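Local coordinates for uncharacterized protein (PDB 4GDZ) that is of unknown function, belongs to the DUF4251 family, and binds a magnesium ion at the end of one strand of its antiparallel beta-sheet in the crystal, at residues 127-132 against 144-149; 97-102 against 120-125. All blocks are in the same frame, centred on the assembly; numbering follows the deposited sequence.

Interaction 1 (127-132 against 144-149). With MG (magnesium ion), chain B.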
# COMPACT_ATOMS: atom_id res chain seq x y z
N ILE A 127 13.84 16.81 22.16
CA ILE A 127 13.17 16.26 20.98
C ILE A 127 13.40 14.74 21.04
O ILE A 127 14.47 14.28 21.42
CB ILE A 127 13.69 16.87 19.62
CG1 ILE A 127 12.88 16.33 18.41
CG2 ILE A 127 15.20 16.67 19.38
CD1 ILE A 127 13.18 17.04 17.09
N SER A 128 12.42 13.98 20.60
CA SER A 128 12.57 12.52 20.48
C SER A 128 11.75 12.03 19.32
O SER A 128 10.91 12.76 18.78
CB SER A 128 12.15 11.83 21.78
OG SER A 128 10.77 12.06 22.02
N ALA A 129 11.98 10.79 18.92
CA ALA A 129 11.18 10.17 17.86
C ALA A 129 10.95 8.72 18.23
O ALA A 129 11.87 8.03 18.66
CB ALA A 129 11.86 10.26 16.48
N GLN A 130 9.70 8.27 18.07
CA GLN A 130 9.34 6.86 18.17
C GLN A 130 9.37 6.20 16.78
O GLN A 130 8.87 6.74 15.80
CB GLN A 130 7.97 6.73 18.81
CG GLN A 130 7.60 5.27 19.05
CD GLN A 130 6.41 5.18 19.95
OE1 GLN A 130 5.33 5.64 19.58
NE2 GLN A 130 6.62 4.65 21.13
N ILE A 131 10.03 5.05 16.72
CA ILE A 131 10.38 4.36 15.47
C ILE A 131 9.71 2.98 15.45
O ILE A 131 9.81 2.25 16.43
CB ILE A 131 11.91 4.13 15.38
CG1 ILE A 131 12.71 5.41 15.76
CG2 ILE A 131 12.27 3.61 13.99
CD1 ILE A 131 12.49 6.60 14.86
N PHE A 132 9.09 2.62 14.34
CA PHE A 132 8.54 1.28 14.12
C PHE A 132 9.11 0.77 12.80
O PHE A 132 8.98 1.41 11.77
CB PHE A 132 7.01 1.29 14.08
CG PHE A 132 6.38 -0.07 13.78
CD1 PHE A 132 6.54 -1.14 14.66
CD2 PHE A 132 5.72 -0.29 12.59
CE1 PHE A 132 6.01 -2.39 14.39
CE2 PHE A 132 5.15 -1.53 12.33
CZ PHE A 132 5.31 -2.59 13.22
N VAL A 144 9.99 1.81 7.64
CA VAL A 144 10.12 2.44 8.94
C VAL A 144 9.11 3.59 9.03
O VAL A 144 8.95 4.33 8.07
CB VAL A 144 11.59 2.90 9.18
CG1 VAL A 144 12.03 4.01 8.20
CG2 VAL A 144 11.78 3.39 10.59
N THR A 145 8.46 3.72 10.18
CA THR A 145 7.65 4.89 10.51
C THR A 145 8.29 5.63 11.64
O THR A 145 8.65 5.03 12.68
CB THR A 145 6.21 4.43 10.91
OG1 THR A 145 5.67 3.72 9.79
CG2 THR A 145 5.27 5.63 11.30
N ILE A 146 8.42 6.94 11.45
CA ILE A 146 9.07 7.85 12.38
C ILE A 146 8.06 8.85 12.88
O ILE A 146 7.42 9.59 12.10
CB ILE A 146 10.28 8.56 11.68
CG1 ILE A 146 11.29 7.50 11.17
CG2 ILE A 146 10.97 9.57 12.62
CD1 ILE A 146 12.00 7.87 9.89
N ASN A 147 7.94 8.91 14.21
CA ASN A 147 6.96 9.74 14.87
C ASN A 147 7.64 10.69 15.86
O ASN A 147 7.89 10.30 17.00
CB ASN A 147 5.92 8.83 15.58
CG ASN A 147 4.80 9.61 16.26
OD1 ASN A 147 4.72 10.82 16.17
ND2 ASN A 147 3.94 8.89 16.96
N PRO A 148 7.91 11.95 15.44
CA PRO A 148 8.57 12.89 16.36
C PRO A 148 7.64 13.32 17.49
O PRO A 148 6.45 13.27 17.33
CB PRO A 148 8.88 14.10 15.45
CG PRO A 148 8.96 13.52 14.07
CD PRO A 148 7.85 12.51 14.07
N ASN A 149 8.19 13.72 18.62
CA ASN A 149 7.34 13.97 19.79
C ASN A 149 6.53 15.26 19.71
O ASN A 149 5.59 15.42 20.46
CB ASN A 149 8.17 14.03 21.08
CG ASN A 149 9.00 15.30 21.15
OD1 ASN A 149 9.85 15.55 20.30
ND2 ASN A 149 8.66 16.15 22.08
MG MG B . 4.85 13.05 15.46
O HOH W 1 4.65 5.98 16.87
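Strands 128-132 and 144-148 run antiparallel, 157° between their directions and 4.4 Å apart at closest approach, with paired backbone bonds at Phe132-Thr145 and Gln130-Asn147. At the far end the pairing changes: Asn149 N still donates to Ser128 O, but Ser128 N is answered by a side chain, Asn149 OD1 at 3.0 Å. CG of Asn149 sits in the crowded position between its own N and carbonyl carbon (chi1 72°), which turns the amide across the gap to Ser128; Ser128 N then meets OD1 from above the carbonyl plane. This beta hairpin also carries part of the magnesium site. Asn147 OD1 lies 2.3 Å from the metal and the carbonyl oxygen Pro148 O 2.5 Å, while the backbone oxygens of Asn151 and Asn153 supply two further ligands. With OD1 on the metal, the ND2 end of Asn147 donates to a water that in turn donates to Gln130 OE1, tying the amides of a cross-strand pair together. On the other face, Ile131 and Ile146 lie side by side, CD1 of the former 4.0 Å from CG1 of the latter, and Ile146 CG2 also reaches Ala129 CB. In the conformer given, Ile131 CG2 lies 3.4 Å from Val144 CG2. On the Gln130 face, Phe132 leads away from the hairpin to meet Tyr88 of the second subunit edge-to-face.

Interaction 2 (97-102 against 120-125); sequences VTVDGT and FSIQGI
Val99 lays its CG1 methyl over the backbone from the Ile122 carbonyl to the Gly124 N-H, 3.6 Å from Gly124 N and 3.7 Å from Ile122 O. CG1 is anti to the backbone N (chi1 -172°), and that rotation carries it across to the other strand. The side chain of Ile122 answers with its CG2 branch, likewise anti to its own N, which comes to 3.9 Å from Val99 CG1 and also lies near Val99 O. Val80 of strand 77-85 touches both residues. The directions of strands 97-100 and 120-123 differ by 85°, so Val99 meets Ile122 across a corner rather than as a neighbour in one flat sheet. The chain makes that corner at Gly101, between strand 94-100 and strand 102-110, the two outermost strands of the antiparallel sheet within the chain. Gly101 has an extended backbone conformation that is unusual for a non-glycine residue, and its CA lies 3.2 Å from Gln123 O; a beta carbon here would collide with that oxygen. Beyond the corner Thr102 and Gln123 form an antiparallel hydrogen-bonded pair. Gln123 N donates to Thr102 O at 2.8 Å, nearly straight and in the carbonyl plane, whereas Thr102 N reaches Gln123 O at 3.1 Å from above the plane. Their side chains start out alongside each other, Thr102 OG1 3.8 Å from Gln123 CB. In the conformer given, Gln123 then bends at chi2 (71°), and its NE2 donates to Gly124 O at 2.9 Å along a lone pair. Backbone bonds thus fix the corner on its Thr102 side and apolar branches pack its Val99 side, while Gly101, lacking a side chain, lets the two strands come this close.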
# COMPACT_ATOMS: atom_id res chain seq x y z
N VAL A 97 13.01 15.53 9.89
CA VAL A 97 13.39 15.65 11.30
C VAL A 97 14.83 15.13 11.44
O VAL A 97 15.27 14.25 10.69
CB VAL A 97 12.43 14.86 12.22
CG1 VAL A 97 12.67 13.36 12.11
CG2 VAL A 97 12.55 15.32 13.69
N THR A 98 15.57 15.66 12.41
CA THR A 98 16.84 15.05 12.84
C THR A 98 16.84 14.88 14.36
O THR A 98 16.62 15.82 15.10
CB THR A 98 18.07 15.88 12.39
OG1 THR A 98 18.06 15.98 10.97
CG2 THR A 98 19.42 15.24 12.84
N VAL A 99 17.08 13.66 14.83
CA VAL A 99 17.22 13.41 16.27
C VAL A 99 18.46 12.56 16.45
O VAL A 99 18.59 11.46 15.89
CB VAL A 99 16.00 12.65 16.85
CG1 VAL A 99 16.12 12.58 18.39
CG2 VAL A 99 14.70 13.32 16.42
N ASP A 100 19.37 13.04 17.27
CA ASP A 100 20.62 12.33 17.57
C ASP A 100 20.69 12.16 19.07
O ASP A 100 20.65 13.15 19.80
CB ASP A 100 21.79 13.19 17.05
CG ASP A 100 23.15 12.52 17.24
OD1 ASP A 100 23.18 11.29 17.34
OD2 ASP A 100 24.19 13.23 17.23
N GLY A 101 20.80 10.93 19.55
CA GLY A 101 20.88 10.69 20.98
C GLY A 101 20.93 9.22 21.38
O GLY A 101 21.70 8.45 20.83
N THR A 102 20.13 8.86 22.36
CA THR A 102 20.20 7.54 22.96
C THR A 102 18.99 6.73 22.54
O THR A 102 17.93 7.28 22.26
CB THR A 102 20.26 7.62 24.49
OG1 THR A 102 19.14 8.39 24.91
CG2 THR A 102 21.60 8.26 24.98
N PHE A 120 11.33 1.19 18.83
CA PHE A 120 12.26 1.81 19.76
C PHE A 120 12.12 3.32 19.66
O PHE A 120 11.46 3.83 18.74
CB PHE A 120 13.72 1.36 19.50
CG PHE A 120 14.23 1.64 18.12
CD1 PHE A 120 14.05 0.73 17.10
CD2 PHE A 120 14.93 2.82 17.84
CE1 PHE A 120 14.50 0.99 15.82
CE2 PHE A 120 15.40 3.06 16.57
CZ PHE A 120 15.18 2.16 15.56
N SER A 121 12.67 4.03 20.64
CA SER A 121 12.74 5.48 20.62
C SER A 121 14.18 5.98 20.61
O SER A 121 15.07 5.34 21.17
CB SER A 121 11.99 6.08 21.81
OG SER A 121 10.60 6.05 21.52
N ILE A 122 14.39 7.10 19.93
CA ILE A 122 15.67 7.84 19.96
C ILE A 122 15.39 9.13 20.69
O ILE A 122 14.49 9.88 20.30
CB ILE A 122 16.22 8.12 18.54
CG1 ILE A 122 16.49 6.79 17.82
CG2 ILE A 122 17.50 8.96 18.60
CD1 ILE A 122 16.97 6.95 16.40
N GLN A 123 16.12 9.37 21.78
CA GLN A 123 15.92 10.56 22.63
C GLN A 123 17.07 11.56 22.44
O GLN A 123 18.22 11.25 22.75
CB GLN A 123 15.85 10.16 24.11
CG GLN A 123 15.72 11.34 25.09
CD GLN A 123 14.35 12.00 25.04
OE1 GLN A 123 13.35 11.34 25.26
NE2 GLN A 123 14.31 13.30 24.74
N GLY A 124 16.76 12.74 21.95
CA GLY A 124 17.72 13.83 21.84
C GLY A 124 17.49 14.85 22.95
O GLY A 124 16.80 14.58 23.92
N ILE A 125 18.04 16.04 22.76
CA ILE A 125 17.87 17.13 23.72
C ILE A 125 16.65 17.96 23.31
O ILE A 125 16.67 18.67 22.30
CB ILE A 125 19.14 17.98 23.82
CG1 ILE A 125 20.32 17.09 24.26
CG2 ILE A 125 18.94 19.12 24.82
CD1 ILE A 125 21.66 17.78 24.24

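In the fold
Strand 116-123 connects the two contacts: its Ile122 and Gln123 serve interaction 2, and it is also the sheet neighbour of strand 128-135 from interaction 1. Backbone bonds probably join them directly, Ala129 O with Ile122 N and Ile131 N with Phe120 O, and their centres lie about 8 Å apart. Both are partly buried, but interaction 1 has the larger share of buried residues, and its Gln130 face also meets a second subunit; no other chain of the assembly touches interaction 2. Interaction 1 pairs two sheet neighbours of a hairpin, whose end carries two magnesium ligands. Interaction 2 sits where the chain turns a corner, with one hydrogen-bonded pair and a small apolar overlap.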